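Local structure of DNA polymerase III subunit beta (Helicobacter pylori 26695, 4S3I) at residues P125-E130 and M161-K166. The protein forms a dimeric sliding clamp that tethers DNA polymerases and other proteins to DNA and so confers processivity on replication. Residues are numbered along the deposited sequence; the frame is centred on the assembly and turned at random.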
ATOM      1  N   PRO A 125      40.150   9.992   3.076  1.00 39.89           N
ATOM      2  CA  PRO A 125      39.733   8.700   3.636  1.00 41.23           C
ATOM      3  C   PRO A 125      40.813   8.106   4.533  1.00 41.25           C
ATOM      4  O   PRO A 125      42.001   8.264   4.238  1.00 48.82           O
ATOM      5  CB  PRO A 125      39.547   7.818   2.392  1.00 44.15           C
ATOM      6  CG  PRO A 125      39.557   8.778   1.197  1.00 48.60           C
ATOM      7  CD  PRO A 125      40.434   9.911   1.632  1.00 39.82           C
ATOM      8  N   LYS A 126      40.405   7.455   5.619  1.00 39.82           N
ATOM      9  CA  LYS A 126      41.328   6.718   6.477  1.00 40.60           C
ATOM     10  C   LYS A 126      41.179   5.246   6.155  1.00 39.88           C
ATOM     11  O   LYS A 126      42.062   4.438   6.423  1.00 41.07           O
ATOM     12  CB  LYS A 126      40.996   6.935   7.952  1.00 45.57           C
ATOM     13  CG  LYS A 126      41.188   8.354   8.436  1.00 58.60           C
ATOM     14  CD  LYS A 126      41.168   8.416   9.955  1.00 65.16           C
ATOM     15  CE  LYS A 126      41.500   9.814  10.451  1.00 68.43           C
ATOM     16  NZ  LYS A 126      42.032   9.797  11.842  1.00 71.93           N
ATOM     17  N   VAL A 127      40.029   4.902   5.601  1.00 38.65           N
ATOM     18  CA  VAL A 127      39.780   3.528   5.208  1.00 37.95           C
ATOM     19  C   VAL A 127      38.975   3.518   3.927  1.00 39.47           C
ATOM     20  O   VAL A 127      38.112   4.375   3.712  1.00 36.57           O
ATOM     21  CB  VAL A 127      39.057   2.733   6.321  1.00 37.36           C
ATOM     22  CG1 VAL A 127      37.717   3.373   6.647  1.00 38.69           C
ATOM     23  CG2 VAL A 127      38.857   1.272   5.910  1.00 36.71           C
ATOM     24  N   SER A 128      39.280   2.570   3.052  1.00 36.94           N
ATOM     25  CA  SER A 128      38.529   2.463   1.818  1.00 37.25           C
ATOM     26  C   SER A 128      38.487   1.018   1.368  1.00 35.82           C
ATOM     27  O   SER A 128      39.447   0.266   1.563  1.00 36.45           O
ATOM     28  CB  SER A 128      39.153   3.321   0.724  1.00 42.46           C
ATOM     29  OG  SER A 128      40.250   2.658   0.138  1.00 53.85           O
ATOM     30  N   ILE A 129      37.358   0.640   0.779  1.00 34.86           N
ATOM     31  CA  ILE A 129      37.226  -0.636   0.105  1.00 35.22           C
ATOM     32  C   ILE A 129      36.512  -0.467  -1.235  1.00 38.49           C
ATOM     33  O   ILE A 129      35.749   0.488  -1.443  1.00 34.15           O
ATOM     34  CB  ILE A 129      36.465  -1.657   0.963  1.00 33.81           C
ATOM     35  CG1 ILE A 129      35.120  -1.087   1.414  1.00 32.96           C
ATOM     36  CG2 ILE A 129      37.291  -2.075   2.171  1.00 40.04           C
ATOM     37  CD1 ILE A 129      34.179  -2.167   1.954  1.00 36.23           C
ATOM     38  N   GLU A 130      36.791  -1.397  -2.140  1.00 34.24           N
ATOM     39  CA  GLU A 130      36.103  -1.484  -3.411  1.00 36.16           C
ATOM     40  C   GLU A 130      35.221  -2.710  -3.285  1.00 37.38           C
ATOM     41  O   GLU A 130      35.698  -3.777  -2.896  1.00 41.34           O
ATOM     42  CB  GLU A 130      37.112  -1.664  -4.553  1.00 44.91           C
ATOM     43  CG  GLU A 130      37.103  -0.550  -5.606  1.00 65.45           C
ATOM     44  CD  GLU A 130      37.684   0.774  -5.104  1.00 79.11           C
ATOM     45  OE1 GLU A 130      38.047   0.858  -3.910  1.00 87.14           O
ATOM     46  OE2 GLU A 130      37.779   1.733  -5.904  1.00 77.19           O
ATOM     47  N   MET A 161      30.266  -1.337  11.110  1.00 31.71           N
ATOM     48  CA  MET A 161      31.216  -1.892  10.148  1.00 35.12           C
ATOM     49  C   MET A 161      32.587  -1.871  10.789  1.00 36.59           C
ATOM     50  O   MET A 161      33.165  -0.800  11.010  1.00 34.91           O
ATOM     51  CB  MET A 161      31.228  -1.090   8.844  1.00 34.99           C
ATOM     52  CG  MET A 161      29.913  -1.154   8.073  1.00 34.85           C
ATOM     53  SD  MET A 161      29.907  -0.029   6.671  1.00 39.76           S
ATOM     54  CE  MET A 161      30.972  -0.914   5.514  1.00 41.39           C
ATOM     55  N   GLN A 162      33.102  -3.053  11.105  1.00 32.84           N
ATOM     56  CA  GLN A 162      34.399  -3.164  11.758  1.00 34.15           C
ATOM     57  C   GLN A 162      35.436  -3.690  10.773  1.00 37.16           C
ATOM     58  O   GLN A 162      35.306  -4.812  10.262  1.00 34.59           O
ATOM     59  CB  GLN A 162      34.304  -4.098  12.963  1.00 42.70           C
ATOM     60  CG  GLN A 162      35.504  -4.066  13.902  1.00 49.58           C
ATOM     61  CD  GLN A 162      35.225  -4.808  15.206  1.00 59.99           C
ATOM     62  OE1 GLN A 162      34.868  -4.199  16.218  1.00 65.65           O
ATOM     63  NE2 GLN A 162      35.369  -6.130  15.178  1.00 61.39           N
ATOM     64  N   PHE A 163      36.450  -2.874  10.497  1.00 34.92           N
ATOM     65  CA  PHE A 163      37.488  -3.228   9.531  1.00 38.60           C
ATOM     66  C   PHE A 163      38.718  -3.766  10.236  1.00 39.76           C
ATOM     67  O   PHE A 163      39.282  -3.098  11.108  1.00 43.67           O
ATOM     68  CB  PHE A 163      37.899  -2.002   8.710  1.00 38.72           C
ATOM     69  CG  PHE A 163      36.811  -1.466   7.821  1.00 36.10           C
ATOM     70  CD1 PHE A 163      36.671  -1.930   6.519  1.00 34.39           C
ATOM     71  CD2 PHE A 163      35.940  -0.490   8.278  1.00 34.59           C
ATOM     72  CE1 PHE A 163      35.673  -1.435   5.685  1.00 33.65           C
ATOM     73  CE2 PHE A 163      34.926   0.006   7.452  1.00 33.83           C
ATOM     74  CZ  PHE A 163      34.800  -0.465   6.152  1.00 33.36           C
ATOM     75  N   ASP A 164      39.135  -4.971   9.856  1.00 42.23           N
ATOM     76  CA  ASP A 164      40.426  -5.514  10.287  1.00 45.32           C
ATOM     77  C   ASP A 164      41.354  -5.573   9.077  1.00 46.43           C
ATOM     78  O   ASP A 164      41.273  -6.510   8.272  1.00 44.89           O
ATOM     79  CB  ASP A 164      40.252  -6.918  10.890  1.00 45.93           C
ATOM     80  CG  ASP A 164      41.551  -7.486  11.464  1.00 52.22           C
ATOM     81  OD1 ASP A 164      42.623  -7.383  10.823  1.00 56.13           O
ATOM     82  OD2 ASP A 164      41.491  -8.048  12.574  1.00 61.29           O
ATOM     83  N   GLN A 165      42.234  -4.581   8.953  1.00 47.45           N
ATOM     84  CA  GLN A 165      43.152  -4.495   7.819  1.00 45.80           C
ATOM     85  C   GLN A 165      44.086  -5.706   7.758  1.00 48.16           C
ATOM     86  O   GLN A 165      44.351  -6.235   6.678  1.00 41.44           O
ATOM     87  CB  GLN A 165      43.945  -3.176   7.862  1.00 45.40           C
ATOM     88  CG  GLN A 165      45.391  -3.250   7.331  1.00 62.36           C
ATOM     89  CD  GLN A 165      45.484  -3.137   5.816  1.00 70.88           C
ATOM     90  OE1 GLN A 165      46.035  -4.017   5.148  1.00 71.99           O
ATOM     91  NE2 GLN A 165      44.957  -2.044   5.269  1.00 72.73           N
ATOM     92  N   LYS A 166      44.565  -6.152   8.916  1.00 57.55           N
ATOM     93  CA  LYS A 166      45.556  -7.225   8.961  1.00 69.10           C
ATOM     94  C   LYS A 166      44.994  -8.521   8.404  1.00 61.99           C
ATOM     95  O   LYS A 166      45.642  -9.212   7.611  1.00 56.94           O
ATOM     96  CB  LYS A 166      46.042  -7.469  10.391  1.00 81.86           C
ATOM     97  CG  LYS A 166      47.552  -7.563  10.509  1.00 96.76           C
ATOM     98  CD  LYS A 166      48.174  -6.169  10.554  1.00108.94           C
ATOM     99  CE  LYS A 166      49.267  -5.971   9.506  1.00115.17           C
ATOM    100  NZ  LYS A 166      48.708  -5.730   8.143  1.00115.94           N
TER
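V127 and I129 meet F163 between two antiparallel sheets that face each other in the central domain of this beta sliding clamp and run on into neighbouring domains, in the DNA-clamp fold. V127 and I129 lie on strand 127-131, and F163 lies on strand 158-164 of the other sheet. The nearest CA atoms, those of V127 and F163, are 8.3 Å apart. That spacing fits face-to-face sheet packing, with side chains filling the gap.

The first interaction is CH-pi. CG2 of V127 sits over one face of the F163 phenyl ring, 3.9 Å from the ring centroid. The direction to the methyl is 13° off the ring normal, so the methyl rests almost squarely above the ring centre. Chi1 of 60° sets CG1 of V127 between the backbone N and the carbonyl carbon, leaving CG2 anti to the N as the branch presented to the ring.

The second interaction is plain apolar packing. I129 approaches the ring obliquely, two residues on from V127 along the strand. S128, between them, points the other way, as strand alternation requires. The F163 ring is thus shared by two residues of the same strand. All three side chains are buried. I197 and L170, from the strands flanking 158-164, pack on F163, and I190 touches both F163 and I129.

Backbone bonds hold strand 127-131 within its own sheet. K126 and V127 both face S221, which makes a classic beta bulge just where the strand begins. I129 pairs with F219 further along, and S128 pairs with H191 of strand 190-192. Past F163, strand 158-164 ends at D164, whose OD1 accepts a hydrogen bond from the backbone N of H167.

At the ring itself, CE1 of F163 meets CG2 of I129 at 3.9 Å and CD1 of I129 at 4.1 Å.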